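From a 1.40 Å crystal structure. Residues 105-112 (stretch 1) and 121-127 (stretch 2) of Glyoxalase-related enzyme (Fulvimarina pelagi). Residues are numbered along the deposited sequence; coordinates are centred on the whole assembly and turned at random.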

# COMPACT_ATOMS: atom_id res chain seq x y z
N PRO A 105 10.67 -18.54 -5.94
CA PRO A 105 10.97 -19.65 -5.04
C PRO A 105 9.74 -20.27 -4.38
O PRO A 105 9.62 -21.49 -4.29
CB PRO A 105 11.92 -19.02 -4.03
CG PRO A 105 12.63 -17.99 -4.85
CD PRO A 105 11.50 -17.37 -5.63
N HIS A 106 8.82 -19.42 -3.93
CA HIS A 106 7.61 -19.90 -3.26
C HIS A 106 6.56 -20.45 -4.23
O HIS A 106 5.39 -20.57 -3.87
CB HIS A 106 7.00 -18.79 -2.40
CG HIS A 106 6.72 -17.52 -3.14
ND1 HIS A 106 5.65 -17.39 -4.01
CD2 HIS A 106 7.35 -16.33 -3.14
CE1 HIS A 106 5.65 -16.17 -4.51
NE2 HIS A 106 6.67 -15.50 -4.00
N GLY A 107 6.99 -20.79 -5.44
CA GLY A 107 6.08 -21.35 -6.42
C GLY A 107 5.18 -20.34 -7.12
O GLY A 107 5.15 -19.16 -6.76
N GLY A 108 4.43 -20.81 -8.11
CA GLY A 108 3.54 -19.94 -8.85
C GLY A 108 4.25 -19.24 -9.99
O GLY A 108 5.22 -19.76 -10.54
N LEU A 109 3.77 -18.06 -10.34
CA LEU A 109 4.36 -17.28 -11.43
C LEU A 109 4.16 -15.80 -11.13
O LEU A 109 3.06 -15.38 -10.76
CB LEU A 109 3.67 -17.63 -12.75
CG LEU A 109 4.18 -16.91 -14.01
CD1 LEU A 109 5.60 -17.36 -14.32
CD2 LEU A 109 3.26 -17.21 -15.18
N ARG A 110 5.21 -15.00 -11.27
CA ARG A 110 5.08 -13.57 -11.00
C ARG A 110 6.11 -12.72 -11.73
O ARG A 110 7.24 -13.16 -11.98
CB ARG A 110 5.15 -13.29 -9.49
CG ARG A 110 6.50 -13.59 -8.83
CD ARG A 110 7.47 -12.42 -8.93
NE ARG A 110 8.79 -12.77 -8.41
CZ ARG A 110 9.65 -13.56 -9.04
NH1 ARG A 110 9.35 -14.08 -10.22
NH2 ARG A 110 10.82 -13.85 -8.48
N GLY A 111 5.70 -11.51 -12.07
CA GLY A 111 6.57 -10.56 -12.75
C GLY A 111 6.38 -9.19 -12.12
O GLY A 111 5.53 -9.03 -11.24
N TYR A 112 7.16 -8.21 -12.55
CA TYR A 112 7.06 -6.86 -12.00
C TYR A 112 6.98 -5.79 -13.08
O TYR A 112 7.68 -5.86 -14.09
CB TYR A 112 8.26 -6.56 -11.10
CG TYR A 112 8.26 -7.26 -9.75
CD1 TYR A 112 7.56 -6.73 -8.67
CD2 TYR A 112 8.99 -8.43 -9.55
CE1 TYR A 112 7.61 -7.33 -7.41
CE2 TYR A 112 9.04 -9.05 -8.31
CZ TYR A 112 8.35 -8.49 -7.24
OH TYR A 112 8.43 -9.06 -5.99
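Stretch 2 121-127: WEIAFNP

Stretch 2 runs as an extended strand from Trp121 to Phe125 beside the strand Leu109–Tyr112, with 171° between their N-to-C directions and a closest axial approach of 4.6 Å; the pairing is therefore antiparallel, and 471 Å² is buried in total.

Trp121 (phi/psi -118/133) makes contact through its backbone: its O lies 3.3 Å from Tyr112 CA, with an angle of 140° at the hydrogen, as expected of a CA-H...O contact, while the end of its indole leads away. Glu122 faces Tyr112 in a non-hydrogen-bonded pair, CA to CA 4.5 Å. Its extended side chain (chi1 and chi2 both t) lays CG over one face of the Tyr112 ring, with Glu122 CB 3.4 Å from Tyr112 CE1. Glu122 OE2 reaches 3.3 Å from Arg110 CG, but stands 4.2 Å from Arg110 NE, too far for a salt bridge; a water donates to this OE2 at 2.7 Å.

Ile123 sits opposite Gly111 in a hydrogen-bonded pair: Ile123 N to Gly111 O is 2.9 Å and Gly111 N to Ile123 O 3.0 Å, at angles of 159° and 162°. Ala124 then pairs with Arg110 without such bonds, and here the strands draw close, CA to CA 4.1 Å, with Ala124 CB 3.5 Å from Arg110 CB. Both side chains share the sheet face of Glu122 and Tyr112.

Phe125 closes the ladder on the other face, with Leu109: Phe125 N to Leu109 O measures 2.8 Å and Leu109 N to Phe125 O 3.2 Å. The same Phe125 O lies 3.4 Å from Gly108 CA, where a CB would clash with it at 2.3 Å. Beyond the strand, Asn126 turns its end nearer to stretch 1, yet Asn126 ND2 remains 4.0 Å from His106 ND1. Pro127 makes no significant contact.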

# COMPACT_ATOMS: atom_id res chain seq x y z
N TRP A 121 4.73 -2.69 -9.14
CA TRP A 121 3.60 -3.60 -9.05
C TRP A 121 4.05 -5.01 -9.37
O TRP A 121 4.77 -5.24 -10.34
CB TRP A 121 2.50 -3.23 -10.05
CG TRP A 121 1.62 -2.12 -9.59
CD1 TRP A 121 1.82 -0.79 -9.80
CD2 TRP A 121 0.43 -2.24 -8.81
NE1 TRP A 121 0.82 -0.06 -9.19
CE2 TRP A 121 -0.04 -0.93 -8.58
CE3 TRP A 121 -0.28 -3.33 -8.28
CZ2 TRP A 121 -1.20 -0.68 -7.83
CZ3 TRP A 121 -1.44 -3.07 -7.54
CH2 TRP A 121 -1.88 -1.76 -7.33
N GLU A 122 3.63 -5.96 -8.55
CA GLU A 122 3.92 -7.36 -8.81
C GLU A 122 2.63 -7.95 -9.35
O GLU A 122 1.56 -7.73 -8.78
CB GLU A 122 4.30 -8.11 -7.53
CG GLU A 122 4.40 -9.63 -7.75
CD GLU A 122 4.73 -10.39 -6.49
OE1 GLU A 122 4.50 -9.84 -5.40
OE2 GLU A 122 5.21 -11.54 -6.60
N ILE A 123 2.71 -8.65 -10.48
CA ILE A 123 1.54 -9.30 -11.04
C ILE A 123 1.85 -10.76 -10.76
O ILE A 123 2.84 -11.30 -11.26
CB ILE A 123 1.38 -9.06 -12.55
CG1 ILE A 123 1.31 -7.55 -12.82
CG2 ILE A 123 0.13 -9.76 -13.06
CD1 ILE A 123 0.23 -6.82 -12.05
N ALA A 124 1.03 -11.40 -9.94
CA ALA A 124 1.32 -12.76 -9.55
C ALA A 124 0.16 -13.74 -9.53
O ALA A 124 -1.00 -13.37 -9.35
CB ALA A 124 1.96 -12.75 -8.16
N PHE A 125 0.52 -15.00 -9.72
CA PHE A 125 -0.42 -16.10 -9.65
C PHE A 125 0.09 -16.93 -8.47
O PHE A 125 1.16 -17.51 -8.54
CB PHE A 125 -0.41 -16.96 -10.91
CG PHE A 125 -1.17 -18.25 -10.77
CD1 PHE A 125 -2.53 -18.25 -10.48
CD2 PHE A 125 -0.51 -19.47 -10.89
CE1 PHE A 125 -3.22 -19.45 -10.30
CE2 PHE A 125 -1.20 -20.68 -10.72
CZ PHE A 125 -2.55 -20.66 -10.42
N ASN A 126 -0.66 -16.93 -7.37
CA ASN A 126 -0.29 -17.68 -6.18
C ASN A 126 -1.54 -18.44 -5.75
O ASN A 126 -2.36 -17.93 -4.98
CB ASN A 126 0.16 -16.75 -5.05
CG ASN A 126 0.76 -17.51 -3.88
OD1 ASN A 126 0.32 -18.61 -3.56
ND2 ASN A 126 1.76 -16.91 -3.24
N PRO A 127 -1.70 -19.68 -6.23
CA PRO A 127 -2.86 -20.52 -5.92
C PRO A 127 -3.06 -20.90 -4.45
O PRO A 127 -4.14 -21.35 -4.07
CB PRO A 127 -2.63 -21.74 -6.80
CG PRO A 127 -1.15 -21.87 -6.79
CD PRO A 127 -0.70 -20.43 -7.01
O HOH W 1 7.06 -12.32 -4.82
O HOH W 2 2.22 -20.47 -4.94
O HOH W 3 3.49 -16.33 -7.18
O HOH W 4 6.95 -8.17 -3.63